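Local coordinates for uncharacterized protein (Yersinia pestis, PDB 4RGI) that is of unknown function but belongs to the KTSC domain family and folds as a small single-chain alpha-beta sandwich, at residues I14-Y19 and H46-M50; L26-F30 and F59-I63; T35-V41 and F67-I72. Residue numbers count along the deposited sequence, not the author numbering.

Contact 1: I14-Y19 and H46-M50; sequences ILSIGY and HQNFM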
ATOM      1  N   ILE A  14      -1.590   6.287   7.113  1.00 14.87           N
ATOM      2  CA  ILE A  14      -2.240   5.664   5.968  1.00 12.22           C
ATOM      3  C   ILE A  14      -3.740   5.555   6.185  1.00 13.31           C
ATOM      4  O   ILE A  14      -4.194   5.157   7.258  1.00 15.57           O
ATOM      5  CB  ILE A  14      -1.621   4.273   5.697  1.00 13.57           C
ATOM      6  CG1 ILE A  14      -0.150   4.453   5.293  1.00  8.81           C
ATOM      7  CG2 ILE A  14      -2.411   3.517   4.613  1.00 14.15           C
ATOM      8  CD1 ILE A  14       0.705   3.176   5.311  1.00 11.14           C
ATOM      9  N   LEU A  15      -4.515   5.924   5.171  1.00 13.67           N
ATOM     10  CA  LEU A  15      -5.974   5.873   5.267  1.00 12.14           C
ATOM     11  C   LEU A  15      -6.589   4.588   4.711  1.00 12.58           C
ATOM     12  O   LEU A  15      -7.538   4.047   5.282  1.00 14.85           O
ATOM     13  CB  LEU A  15      -6.586   7.076   4.549  1.00 15.02           C
ATOM     14  CG  LEU A  15      -6.333   8.452   5.164  1.00 23.95           C
ATOM     15  CD1 LEU A  15      -6.837   9.523   4.226  1.00 31.74           C
ATOM     16  CD2 LEU A  15      -7.033   8.566   6.510  1.00 28.96           C
ATOM     17  N   SER A  16      -6.057   4.093   3.595  1.00 12.19           N
ATOM     18  CA  SER A  16      -6.599   2.895   2.966  1.00 11.29           C
ATOM     19  C   SER A  16      -5.568   2.230   2.051  1.00 11.89           C
ATOM     20  O   SER A  16      -4.640   2.873   1.582  1.00 11.33           O
ATOM     21  CB  SER A  16      -7.869   3.206   2.152  1.00 16.61           C
ATOM     22  OG  SER A  16      -7.597   4.107   1.085  1.00 19.59           O
ATOM     23  N   ILE A  17      -5.760   0.936   1.819  1.00 11.54           N
ATOM     24  CA  ILE A  17      -4.817   0.113   1.066  1.00 11.55           C
ATOM     25  C   ILE A  17      -5.592  -0.802   0.165  1.00 13.44           C
ATOM     26  O   ILE A  17      -6.519  -1.464   0.626  1.00 12.76           O
ATOM     27  CB  ILE A  17      -3.927  -0.744   1.985  1.00  7.64           C
ATOM     28  CG1 ILE A  17      -3.092   0.129   2.916  1.00 10.29           C
ATOM     29  CG2 ILE A  17      -2.990  -1.643   1.163  1.00  8.83           C
ATOM     30  CD1 ILE A  17      -2.387  -0.668   4.006  1.00  9.71           C
ATOM     31  N   GLY A  18      -5.211  -0.857  -1.111  1.00 11.16           N
ATOM     32  CA  GLY A  18      -5.825  -1.797  -2.034  1.00 11.86           C
ATOM     33  C   GLY A  18      -4.783  -2.623  -2.765  1.00 11.02           C
ATOM     34  O   GLY A  18      -3.627  -2.232  -2.838  1.00 12.92           O
ATOM     35  N   TYR A  19      -5.189  -3.775  -3.289  1.00 11.98           N
ATOM     36  CA  TYR A  19      -4.264  -4.616  -4.027  1.00 10.95           C
ATOM     37  C   TYR A  19      -4.975  -5.279  -5.199  1.00 16.71           C
ATOM     38  O   TYR A  19      -6.095  -5.786  -5.065  1.00 14.15           O
ATOM     39  CB  TYR A  19      -3.638  -5.663  -3.114  1.00 16.61           C
ATOM     40  CG  TYR A  19      -2.600  -6.525  -3.799  1.00 13.80           C
ATOM     41  CD1 TYR A  19      -1.346  -6.019  -4.121  1.00 13.42           C
ATOM     42  CD2 TYR A  19      -2.876  -7.840  -4.130  1.00 18.74           C
ATOM     43  CE1 TYR A  19      -0.389  -6.816  -4.763  1.00 15.85           C
ATOM     44  CE2 TYR A  19      -1.923  -8.646  -4.756  1.00 19.87           C
ATOM     45  CZ  TYR A  19      -0.691  -8.126  -5.086  1.00 16.02           C
ATOM     46  OH  TYR A  19       0.245  -8.936  -5.712  1.00 17.95           O
ATOM     47  N   HIS A  46       1.356  -7.966   0.305  1.00 11.52           N
ATOM     48  CA  HIS A  46       0.126  -7.285   0.617  1.00 13.13           C
ATOM     49  C   HIS A  46      -0.522  -7.918   1.837  1.00 11.48           C
ATOM     50  O   HIS A  46      -1.002  -7.218   2.704  1.00 12.79           O
ATOM     51  CB  HIS A  46      -0.833  -7.316  -0.560  1.00 10.10           C
ATOM     52  CG  HIS A  46      -2.203  -6.852  -0.212  1.00 12.06           C
ATOM     53  ND1 HIS A  46      -3.305  -7.679  -0.262  1.00 15.02           N
ATOM     54  CD2 HIS A  46      -2.655  -5.646   0.220  1.00 15.09           C
ATOM     55  CE1 HIS A  46      -4.376  -6.997   0.109  1.00 15.30           C
ATOM     56  NE2 HIS A  46      -4.011  -5.768   0.419  1.00 14.20           N
ATOM     57  N   GLN A  47      -0.529  -9.246   1.904  1.00 10.72           N
ATOM     58  CA  GLN A  47      -1.104  -9.931   3.054  1.00 11.31           C
ATOM     59  C   GLN A  47      -0.386  -9.538   4.344  1.00 10.89           C
ATOM     60  O   GLN A  47      -1.026  -9.221   5.333  1.00 14.86           O
ATOM     61  CB  GLN A  47      -1.051 -11.446   2.859  1.00 17.18           C
ATOM     62  CG  GLN A  47      -1.996 -11.975   1.802  1.00 17.48           C
ATOM     63  CD  GLN A  47      -1.792 -13.454   1.604  1.00 28.63           C
ATOM     64  OE1 GLN A  47      -0.769 -14.002   2.015  1.00 27.45           O
ATOM     65  NE2 GLN A  47      -2.765 -14.116   0.992  1.00 31.87           N
ATOM     66  N   ASN A  48       0.943  -9.540   4.329  1.00 10.48           N
ATOM     67  CA  ASN A  48       1.707  -9.122   5.504  1.00 10.28           C
ATOM     68  C   ASN A  48       1.481  -7.656   5.894  1.00 12.34           C
ATOM     69  O   ASN A  48       1.514  -7.310   7.070  1.00 10.81           O
ATOM     70  CB  ASN A  48       3.201  -9.343   5.284  1.00 12.45           C
ATOM     71  CG  ASN A  48       3.575 -10.808   5.268  1.00 15.76           C
ATOM     72  OD1 ASN A  48       2.803 -11.675   5.700  1.00 18.34           O
ATOM     73  ND2 ASN A  48       4.773 -11.095   4.771  1.00 14.82           N
ATOM     74  N   PHE A  49       1.288  -6.807   4.899  1.00 11.36           N
ATOM     75  CA  PHE A  49       0.956  -5.398   5.102  1.00  9.71           C
ATOM     76  C   PHE A  49      -0.333  -5.292   5.892  1.00  9.69           C
ATOM     77  O   PHE A  49      -0.419  -4.552   6.868  1.00 11.05           O
ATOM     78  CB  PHE A  49       0.796  -4.699   3.751  1.00  8.82           C
ATOM     79  CG  PHE A  49       0.940  -3.178   3.780  1.00  8.61           C
ATOM     80  CD1 PHE A  49       1.181  -2.472   4.948  1.00  8.91           C
ATOM     81  CD2 PHE A  49       0.840  -2.470   2.594  1.00  9.57           C
ATOM     82  CE1 PHE A  49       1.321  -1.077   4.924  1.00 10.04           C
ATOM     83  CE2 PHE A  49       0.975  -1.073   2.554  1.00 11.52           C
ATOM     84  CZ  PHE A  49       1.206  -0.374   3.733  1.00  8.62           C
HETATM   85  N   MSE A  50      -1.337  -6.051   5.475  1.00 10.10           N
HETATM   86  CA  MSE A  50      -2.653  -5.959   6.103  1.00 11.54           C
HETATM   87  C   MSE A  50      -2.638  -6.517   7.522  1.00 13.83           C
HETATM   88  O   MSE A  50      -3.417  -6.081   8.371  1.00 17.36           O
HETATM   89  CB  MSE A  50      -3.708  -6.680   5.261  1.00 12.84           C
HETATM   90  CG  MSE A  50      -3.931  -6.059   3.886  1.00 14.16           C
HETATM   91 SE   MSE A  50      -4.156  -4.094   3.874  0.70 23.61          SE
HETATM   92  CE  MSE A  50      -5.922  -3.934   4.669  1.00 21.86           C
TER
HETATM   93  O   HOH W   1      -6.364  -4.415   0.607  1.00 24.76           O
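The sheet-helix interface of the alpha-beta sandwich includes the packing of helix 43-51 along strand 14-20 of the antiparallel sheet. The two segments run nearly antiparallel, at 159°, with their axes 9.9 Å apart, and since no direct hydrogen bond joins them, side chains do the work. I17, the most deeply covered residue of the strand, sits under the helix: its CD1 lies 3.6 Å from F49 CZ and almost on the normal of the F49 ring, a CH-pi contact with the ring face, while its CG2 meets the selenium of M50 (a selenomethionine) at 3.8 Å. I14 reaches the edge of the same phenyl ring, with CD1 3.9 Å from F49 CZ. F49 is thus held by two isoleucines of the strand, and it also packs on I28 of the adjacent strand and on F58 of the second helix, which places it at the centre of the layer between sheet and helices. A classic beta bulge, in which L15 and S16 both face Q29, interrupts the strand between I14 and I17, so both of these side chains point to the helical side although three positions apart. Toward the end of the strand the packing becomes aromatic. The rings of Y19 and H46 lie near parallel, at 11°, but slide apart to a centroid distance of 4.9 Å; each ring instead receives the other's CB over its face, Y19 CB lying 3.4 Å from H46 CG. Y19 OH bonds to V41 O, and a water bridges I17 O, at 3.0 Å, and H46 NE2, at 2.7 Å.

Contact 2: L26-F30 and F59-I63; sequences LEIQF and FDGVI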
ATOM      1  N   LEU A  26      -0.121  -2.417  -5.834  1.00  9.54           N
ATOM      2  CA  LEU A  26      -0.533  -2.052  -4.493  1.00  8.59           C
ATOM      3  C   LEU A  26      -0.883  -0.578  -4.484  1.00 11.77           C
ATOM      4  O   LEU A  26      -0.112   0.219  -4.985  1.00 14.67           O
ATOM      5  CB  LEU A  26       0.596  -2.321  -3.506  1.00  8.72           C
ATOM      6  CG  LEU A  26       0.367  -1.955  -2.052  1.00  9.57           C
ATOM      7  CD1 LEU A  26      -0.545  -2.975  -1.383  1.00 12.50           C
ATOM      8  CD2 LEU A  26       1.700  -1.930  -1.386  1.00 10.31           C
ATOM      9  N   GLU A  27      -2.035  -0.208  -3.929  1.00 10.41           N
ATOM     10  CA  GLU A  27      -2.417   1.200  -3.905  1.00 10.44           C
ATOM     11  C   GLU A  27      -2.531   1.663  -2.463  1.00 15.77           C
ATOM     12  O   GLU A  27      -3.215   1.038  -1.656  1.00 12.65           O
ATOM     13  CB  GLU A  27      -3.729   1.419  -4.658  1.00 12.78           C
ATOM     14  CG  GLU A  27      -4.029   2.866  -4.987  1.00 18.17           C
ATOM     15  CD  GLU A  27      -5.195   2.994  -5.968  1.00 25.77           C
ATOM     16  OE1 GLU A  27      -4.979   2.852  -7.188  1.00 26.34           O
ATOM     17  OE2 GLU A  27      -6.326   3.200  -5.504  1.00 24.93           O
ATOM     18  N   ILE A  28      -1.841   2.749  -2.141  1.00  9.50           N
ATOM     19  CA  ILE A  28      -1.817   3.244  -0.773  1.00  8.91           C
ATOM     20  C   ILE A  28      -2.320   4.681  -0.755  1.00 10.56           C
ATOM     21  O   ILE A  28      -1.775   5.526  -1.447  1.00 12.16           O
ATOM     22  CB  ILE A  28      -0.410   3.217  -0.171  1.00  7.85           C
ATOM     23  CG1 ILE A  28       0.197   1.813  -0.274  1.00  6.86           C
ATOM     24  CG2 ILE A  28      -0.475   3.676   1.296  1.00 10.01           C
ATOM     25  CD1 ILE A  28       1.579   1.716   0.337  1.00  8.99           C
ATOM     26  N   GLN A  29      -3.361   4.949   0.021  1.00 11.20           N
ATOM     27  CA  GLN A  29      -3.793   6.323   0.208  1.00 12.67           C
ATOM     28  C   GLN A  29      -3.251   6.861   1.538  1.00 12.43           C
ATOM     29  O   GLN A  29      -3.591   6.353   2.600  1.00 17.46           O
ATOM     30  CB  GLN A  29      -5.311   6.400   0.161  1.00 13.77           C
ATOM     31  CG  GLN A  29      -5.867   7.764   0.500  1.00 15.55           C
ATOM     32  CD  GLN A  29      -7.367   7.772   0.478  1.00 21.33           C
ATOM     33  OE1 GLN A  29      -8.015   6.781   0.820  1.00 19.61           O
ATOM     34  NE2 GLN A  29      -7.939   8.903   0.077  1.00 24.31           N
ATOM     35  N   PHE A  30      -2.390   7.870   1.469  1.00 15.11           N
ATOM     36  CA  PHE A  30      -1.778   8.459   2.660  1.00 16.79           C
ATOM     37  C   PHE A  30      -2.621   9.609   3.234  1.00 23.87           C
ATOM     38  O   PHE A  30      -3.374  10.251   2.513  1.00 26.36           O
ATOM     39  CB  PHE A  30      -0.374   8.966   2.333  1.00 17.74           C
ATOM     40  CG  PHE A  30       0.581   7.884   1.923  1.00 14.60           C
ATOM     41  CD1 PHE A  30       0.776   7.574   0.590  1.00 12.64           C
ATOM     42  CD2 PHE A  30       1.292   7.184   2.877  1.00 16.36           C
ATOM     43  CE1 PHE A  30       1.662   6.576   0.226  1.00 15.61           C
ATOM     44  CE2 PHE A  30       2.163   6.191   2.520  1.00 12.37           C
ATOM     45  CZ  PHE A  30       2.348   5.882   1.199  1.00 13.96           C
ATOM     46  N   PHE A  59       5.139  -0.168   6.027  1.00  9.43           N
ATOM     47  CA  PHE A  59       5.394   0.614   4.826  1.00 10.58           C
ATOM     48  C   PHE A  59       6.853   1.052   4.778  1.00 13.28           C
ATOM     49  O   PHE A  59       7.531   0.898   3.765  1.00  9.82           O
ATOM     50  CB  PHE A  59       4.492   1.831   4.749  1.00  9.67           C
ATOM     51  CG  PHE A  59       4.865   2.771   3.653  1.00 11.38           C
ATOM     52  CD1 PHE A  59       4.685   2.413   2.329  1.00 13.65           C
ATOM     53  CD2 PHE A  59       5.414   4.001   3.936  1.00 16.26           C
ATOM     54  CE1 PHE A  59       5.032   3.279   1.311  1.00 12.47           C
ATOM     55  CE2 PHE A  59       5.766   4.876   2.918  1.00 14.01           C
ATOM     56  CZ  PHE A  59       5.581   4.521   1.610  1.00 14.55           C
ATOM     57  N   ASP A  60       7.351   1.588   5.884  1.00 11.91           N
ATOM     58  CA  ASP A  60       8.731   2.079   5.908  1.00 14.39           C
ATOM     59  C   ASP A  60       9.761   0.981   5.675  1.00 19.72           C
ATOM     60  O   ASP A  60      10.778   1.206   5.011  1.00 18.61           O
ATOM     61  CB  ASP A  60       9.039   2.773   7.241  1.00 15.57           C
ATOM     62  CG  ASP A  60       8.440   4.155   7.333  1.00 24.11           C
ATOM     63  OD1 ASP A  60       8.169   4.749   6.272  1.00 31.14           O
ATOM     64  OD2 ASP A  60       8.252   4.659   8.463  1.00 24.31           O
ATOM     65  N   GLY A  61       9.504  -0.208   6.205  1.00 13.98           N
ATOM     66  CA  GLY A  61      10.500  -1.265   6.173  1.00 13.86           C
ATOM     67  C   GLY A  61      10.471  -2.165   4.954  1.00 18.83           C
ATOM     68  O   GLY A  61      11.498  -2.756   4.582  1.00 17.56           O
ATOM     69  N   VAL A  62       9.305  -2.277   4.319  1.00 10.62           N
ATOM     70  CA  VAL A  62       9.122  -3.286   3.286  1.00 10.56           C
ATOM     71  C   VAL A  62       8.751  -2.718   1.923  1.00 12.04           C
ATOM     72  O   VAL A  62       9.118  -3.283   0.893  1.00 13.09           O
ATOM     73  CB  VAL A  62       8.044  -4.293   3.722  1.00 10.27           C
ATOM     74  CG1 VAL A  62       7.868  -5.391   2.700  1.00 15.79           C
ATOM     75  CG2 VAL A  62       8.411  -4.874   5.075  1.00 15.50           C
ATOM     76  N   ILE A  63       8.025  -1.605   1.914  1.00  9.27           N
ATOM     77  CA  ILE A  63       7.478  -1.095   0.655  1.00  9.01           C
ATOM     78  C   ILE A  63       8.241   0.127   0.149  1.00 10.79           C
ATOM     79  O   ILE A  63       8.639   0.183  -1.015  1.00 11.27           O
ATOM     80  CB  ILE A  63       5.979  -0.716   0.794  1.00  8.64           C
ATOM     81  CG1 ILE A  63       5.155  -1.885   1.334  1.00  8.21           C
ATOM     82  CG2 ILE A  63       5.425  -0.216  -0.549  1.00  9.00           C
ATOM     83  CD1 ILE A  63       5.199  -3.095   0.442  1.00 15.46           C
TER
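Two phenylalanines, F59 and F30, bury more surface than any other residues in this contact, and they meet in an edge-to-face stack. The edge of the F30 ring is directed at the face of F59, with centroids 5.1 Å apart and planes inclined at 66°; the closest atoms, F30 CZ and F59 CZ, approach to 3.5 Å. Such reach is needed because the backbones stand well apart: the strand and helix axes come no nearer than 13.3 Å, and even I28 and F59, a nearest pair, have CA atoms 9.5 Å from each other. Long side chains therefore bridge the gap. I63, the third of the main contributors, points toward the strand one turn after F59, and its CD1 lies 4.1 Å from L26 CD2. Between these two helix residues fits I28, whose CD1 is 3.8 Å from F59 CD1 and 4.4 Å from I63 CG2. The alternation of the strand puts L26, I28 and F30 on the helix-facing side, and the near-antiparallel course of the segments, at 160°, pairs the start of the strand with I63 and its end with F59. The contact is wholly apolar, without a hydrogen bond across it. I63 N donates to F59 O at 3.2 Å, an i to i+4 bond, although 59-63 also makes a wider pi-type turn. The strand is the middle one of the sheet, bonded through its backbone to strands 14-20 and 34-39, and the helix 43-51 packs beside the contact, F49 touching L26, I28 and F59, while Y38 of strand 34-39 touches I28 and I63.

Contact 3: T35-V41 and F67-I72; sequences TYQYLGV and FLCRKI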
ATOM      1  N   THR A  35      -2.419   9.719  -2.968  1.00 13.72           N
ATOM      2  CA  THR A  35      -2.510   8.293  -3.283  1.00 12.38           C
ATOM      3  C   THR A  35      -1.429   7.843  -4.260  1.00 11.18           C
ATOM      4  O   THR A  35      -1.201   8.482  -5.268  1.00 12.86           O
ATOM      5  CB  THR A  35      -3.905   7.957  -3.847  1.00 15.48           C
ATOM      6  OG1 THR A  35      -4.892   8.358  -2.886  1.00 15.00           O
ATOM      7  CG2 THR A  35      -4.052   6.474  -4.104  1.00 18.48           C
ATOM      8  N   TYR A  36      -0.751   6.747  -3.923  1.00 10.20           N
ATOM      9  CA  TYR A  36       0.314   6.193  -4.763  1.00  9.82           C
ATOM     10  C   TYR A  36       0.043   4.753  -5.144  1.00 10.15           C
ATOM     11  O   TYR A  36      -0.522   4.009  -4.349  1.00 11.92           O
ATOM     12  CB  TYR A  36       1.653   6.235  -4.030  1.00  9.79           C
ATOM     13  CG  TYR A  36       2.258   7.604  -3.909  1.00 13.27           C
ATOM     14  CD1 TYR A  36       1.698   8.558  -3.086  1.00 10.75           C
ATOM     15  CD2 TYR A  36       3.410   7.938  -4.608  1.00 15.28           C
ATOM     16  CE1 TYR A  36       2.251   9.807  -2.969  1.00 11.55           C
ATOM     17  CE2 TYR A  36       3.960   9.197  -4.510  1.00 12.76           C
ATOM     18  CZ  TYR A  36       3.384  10.121  -3.688  1.00 12.99           C
ATOM     19  OH  TYR A  36       3.933  11.379  -3.584  1.00 13.63           O
ATOM     20  N   GLN A  37       0.492   4.355  -6.335  1.00 10.55           N
ATOM     21  CA  GLN A  37       0.504   2.966  -6.741  1.00  9.75           C
ATOM     22  C   GLN A  37       1.925   2.441  -6.737  1.00 11.62           C
ATOM     23  O   GLN A  37       2.830   3.130  -7.200  1.00 13.40           O
ATOM     24  CB  GLN A  37      -0.110   2.800  -8.134  1.00 12.85           C
ATOM     25  CG  GLN A  37      -1.571   3.167  -8.165  1.00 17.83           C
ATOM     26  CD  GLN A  37      -2.140   3.096  -9.557  1.00 28.90           C
ATOM     27  OE1 GLN A  37      -1.408   3.222 -10.532  1.00 26.93           O
ATOM     28  NE2 GLN A  37      -3.446   2.886  -9.660  1.00 29.30           N
ATOM     29  N   TYR A  38       2.099   1.219  -6.235  1.00 11.85           N
ATOM     30  CA  TYR A  38       3.389   0.543  -6.187  1.00 10.96           C
ATOM     31  C   TYR A  38       3.306  -0.660  -7.102  1.00 10.49           C
ATOM     32  O   TYR A  38       2.371  -1.449  -7.007  1.00  9.95           O
ATOM     33  CB  TYR A  38       3.746   0.113  -4.761  1.00  8.46           C
ATOM     34  CG  TYR A  38       4.092   1.298  -3.893  1.00 10.74           C
ATOM     35  CD1 TYR A  38       5.415   1.673  -3.711  1.00 12.56           C
ATOM     36  CD2 TYR A  38       3.098   2.077  -3.312  1.00 14.68           C
ATOM     37  CE1 TYR A  38       5.751   2.783  -2.936  1.00 17.38           C
ATOM     38  CE2 TYR A  38       3.421   3.193  -2.538  1.00 10.85           C
ATOM     39  CZ  TYR A  38       4.747   3.536  -2.359  1.00 16.49           C
ATOM     40  OH  TYR A  38       5.080   4.634  -1.591  1.00 23.35           O
ATOM     41  N   LEU A  39       4.274  -0.795  -7.995  1.00  9.86           N
ATOM     42  CA  LEU A  39       4.156  -1.766  -9.071  1.00  9.94           C
ATOM     43  C   LEU A  39       5.008  -2.970  -8.791  1.00 13.06           C
ATOM     44  O   LEU A  39       6.094  -2.847  -8.252  1.00 14.04           O
ATOM     45  CB  LEU A  39       4.560  -1.143 -10.405  1.00 13.30           C
ATOM     46  CG  LEU A  39       3.823   0.131 -10.769  1.00 22.77           C
ATOM     47  CD1 LEU A  39       4.278   0.581 -12.133  1.00 20.36           C
ATOM     48  CD2 LEU A  39       2.359  -0.153 -10.786  1.00 23.47           C
ATOM     49  N   GLY A  40       4.506  -4.142  -9.144  1.00 10.88           N
ATOM     50  CA  GLY A  40       5.288  -5.351  -9.033  1.00 15.93           C
ATOM     51  C   GLY A  40       5.411  -5.831  -7.607  1.00 14.37           C
ATOM     52  O   GLY A  40       6.448  -6.322  -7.210  1.00 14.15           O
ATOM     53  N   VAL A  41       4.329  -5.692  -6.851  1.00 12.59           N
ATOM     54  CA  VAL A  41       4.273  -6.103  -5.456  1.00 10.59           C
ATOM     55  C   VAL A  41       3.632  -7.477  -5.345  1.00 13.32           C
ATOM     56  O   VAL A  41       2.511  -7.668  -5.814  1.00 13.04           O
ATOM     57  CB  VAL A  41       3.468  -5.067  -4.622  1.00 10.48           C
ATOM     58  CG1 VAL A  41       3.357  -5.488  -3.178  1.00 12.25           C
ATOM     59  CG2 VAL A  41       4.131  -3.710  -4.726  1.00  8.69           C
ATOM     60  N   PHE A  67       9.783  -0.682  -4.284  1.00 11.81           N
ATOM     61  CA  PHE A  67       9.011  -0.925  -5.497  1.00 10.60           C
ATOM     62  C   PHE A  67       8.795   0.393  -6.216  1.00 20.37           C
ATOM     63  O   PHE A  67       8.652   1.440  -5.576  1.00 14.17           O
ATOM     64  CB  PHE A  67       7.654  -1.574  -5.182  1.00 10.94           C
ATOM     65  CG  PHE A  67       7.764  -2.853  -4.434  1.00 10.25           C
ATOM     66  CD1 PHE A  67       7.874  -4.059  -5.117  1.00 10.60           C
ATOM     67  CD2 PHE A  67       7.769  -2.864  -3.044  1.00 11.21           C
ATOM     68  CE1 PHE A  67       7.989  -5.245  -4.419  1.00 10.71           C
ATOM     69  CE2 PHE A  67       7.887  -4.036  -2.350  1.00 17.92           C
ATOM     70  CZ  PHE A  67       7.998  -5.232  -3.034  1.00 14.40           C
ATOM     71  N   LEU A  68       8.779   0.350  -7.543  1.00 11.80           N
ATOM     72  CA  LEU A  68       8.497   1.547  -8.331  1.00 13.49           C
ATOM     73  C   LEU A  68       7.127   2.093  -7.971  1.00 13.28           C
ATOM     74  O   LEU A  68       6.157   1.335  -7.883  1.00 14.38           O
ATOM     75  CB  LEU A  68       8.563   1.230  -9.821  1.00 16.47           C
ATOM     76  CG  LEU A  68       8.715   2.338 -10.859  1.00 26.44           C
ATOM     77  CD1 LEU A  68       9.214   1.699 -12.131  1.00 23.33           C
ATOM     78  CD2 LEU A  68       7.404   3.050 -11.133  1.00 32.59           C
ATOM     79  N   CYS A  69       7.043   3.405  -7.790  1.00 11.96           N
ATOM     80  CA  CYS A  69       5.750   3.987  -7.473  1.00 13.47           C
ATOM     81  C   CYS A  69       5.416   5.208  -8.295  1.00 13.74           C
ATOM     82  O   CYS A  69       6.294   5.874  -8.859  1.00 17.90           O
ATOM     83  CB  CYS A  69       5.661   4.321  -5.988  1.00 16.99           C
ATOM     84  SG  CYS A  69       6.497   5.801  -5.473  1.00 21.19           S
ATOM     85  N   ARG A  70       4.124   5.464  -8.404  1.00 12.72           N
ATOM     86  CA  ARG A  70       3.644   6.648  -9.082  1.00 14.09           C
ATOM     87  C   ARG A  70       2.464   7.227  -8.315  1.00 13.12           C
ATOM     88  O   ARG A  70       1.656   6.496  -7.729  1.00 16.70           O
ATOM     89  CB  ARG A  70       3.252   6.327 -10.521  1.00 21.49           C
ATOM     90  CG  ARG A  70       2.184   5.288 -10.647  1.00 23.58           C
ATOM     91  CD  ARG A  70       1.982   4.865 -12.083  1.00 34.53           C
ATOM     92  NE  ARG A  70       0.929   3.857 -12.175  1.00 39.42           N
ATOM     93  CZ  ARG A  70       0.839   2.965 -13.152  1.00 42.45           C
ATOM     94  NH1 ARG A  70       1.744   2.960 -14.120  1.00 41.28           N
ATOM     95  NH2 ARG A  70      -0.148   2.078 -13.158  1.00 41.45           N
ATOM     96  N   LYS A  71       2.384   8.554  -8.304  1.00 17.33           N
ATOM     97  CA  LYS A  71       1.293   9.234  -7.644  1.00 13.54           C
ATOM     98  C   LYS A  71       0.115   9.322  -8.608  1.00 19.22           C
ATOM     99  O   LYS A  71       0.292   9.614  -9.793  1.00 25.96           O
ATOM    100  CB  LYS A  71       1.715  10.626  -7.179  1.00 14.67           C
ATOM    101  CG  LYS A  71       0.716  11.246  -6.232  1.00 22.06           C
ATOM    102  CD  LYS A  71       1.111  12.637  -5.777  1.00 21.64           C
ATOM    103  CE  LYS A  71       0.094  13.153  -4.766  1.00 28.21           C
ATOM    104  NZ  LYS A  71       0.033  14.627  -4.722  1.00 34.78           N
ATOM    105  N   ILE A  72      -1.085   9.054  -8.116  1.00 19.42           N
ATOM    106  CA  ILE A  72      -2.260   9.181  -8.973  1.00 24.06           C
ATOM    107  C   ILE A  72      -3.165  10.309  -8.487  1.00 28.78           C
ATOM    108  O   ILE A  72      -3.313  10.535  -7.288  1.00 35.95           O
ATOM    109  CB  ILE A  72      -3.051   7.865  -9.051  1.00 27.01           C
ATOM    110  CG1 ILE A  72      -3.631   7.484  -7.693  1.00 24.54           C
ATOM    111  CG2 ILE A  72      -2.171   6.749  -9.580  1.00 28.28           C
ATOM    112  CD1 ILE A  72      -4.549   6.291  -7.754  1.00 31.96           C
TER
HETATM  113  O   HOH W   2      -3.269  11.615  -4.797  1.00 24.39           O
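Bumps and hollows alternate along this antiparallel pair, with aromatic rings of one strand lying over the short or aliphatic side chains of the other. The Y38 ring covers C69, whose CB is 3.4 Å from Y38 CE1 and makes a CH-pi contact over the ring face. The Y36 ring lies against K71 in the same manner, with K71 CB 3.8 Å from Y36 CE2. C69 SG lies beside both tyrosine rings, oblique to each, 3.9 Å from Y36 CD2. On the face that carries Q37, the R70 side chain extends alongside the glutamine, and Q37 OE1 accepts from R70 NE at 2.9 Å and R70 NH2 at 3.1 Å; Q37 NE2 turns to E27. I72 CG2 nestles against Q37 CD at 3.7 Å, and its CD1 against T35 CG2, also at 3.7 Å. Here strand 69-72 adds itself to the edge of the sheet beside strand 34-39. Q37 and R70 form a hydrogen-bonded pair, with Q37 N to R70 O at 2.8 Å and R70 N to Q37 O at 2.9 Å, flanked by the non-hydrogen-bonded pairs Y36-K71 and Y38-C69; L39 N bonds to L68 O at 2.8 Å. A water spans the far end, 2.8 Å from T35 N and 2.7 Å from I72 O. Past the strand, the chain bends at G40, where phi is positive, which brings V41 CG2 over the face of the F67 ring, 3.7 Å from F67 CG.

In the fold
From the N terminus the chain lays down strands 14-20, 25-30 and 34-39 as successive neighbours in the sheet, then two helices, then a last strand. Contact 1 closes the first long loop, when the helix 43-51 returns to strand 14-20; contact 2 closes the next, bringing the helix 55-63 back to strand 25-30; contact 3 closes the last, adding strand 69-72 next to 34-39. None nests inside another: all three cross pairwise, since their segments alternate. L15 N to Q29 O and L26 O to Y38 N stitch the strands of neighbouring contacts, E27 OE1 packs against I72 CD1 between contacts 2 and 3, and Y19 OH to V41 O joins contacts 1 and 3.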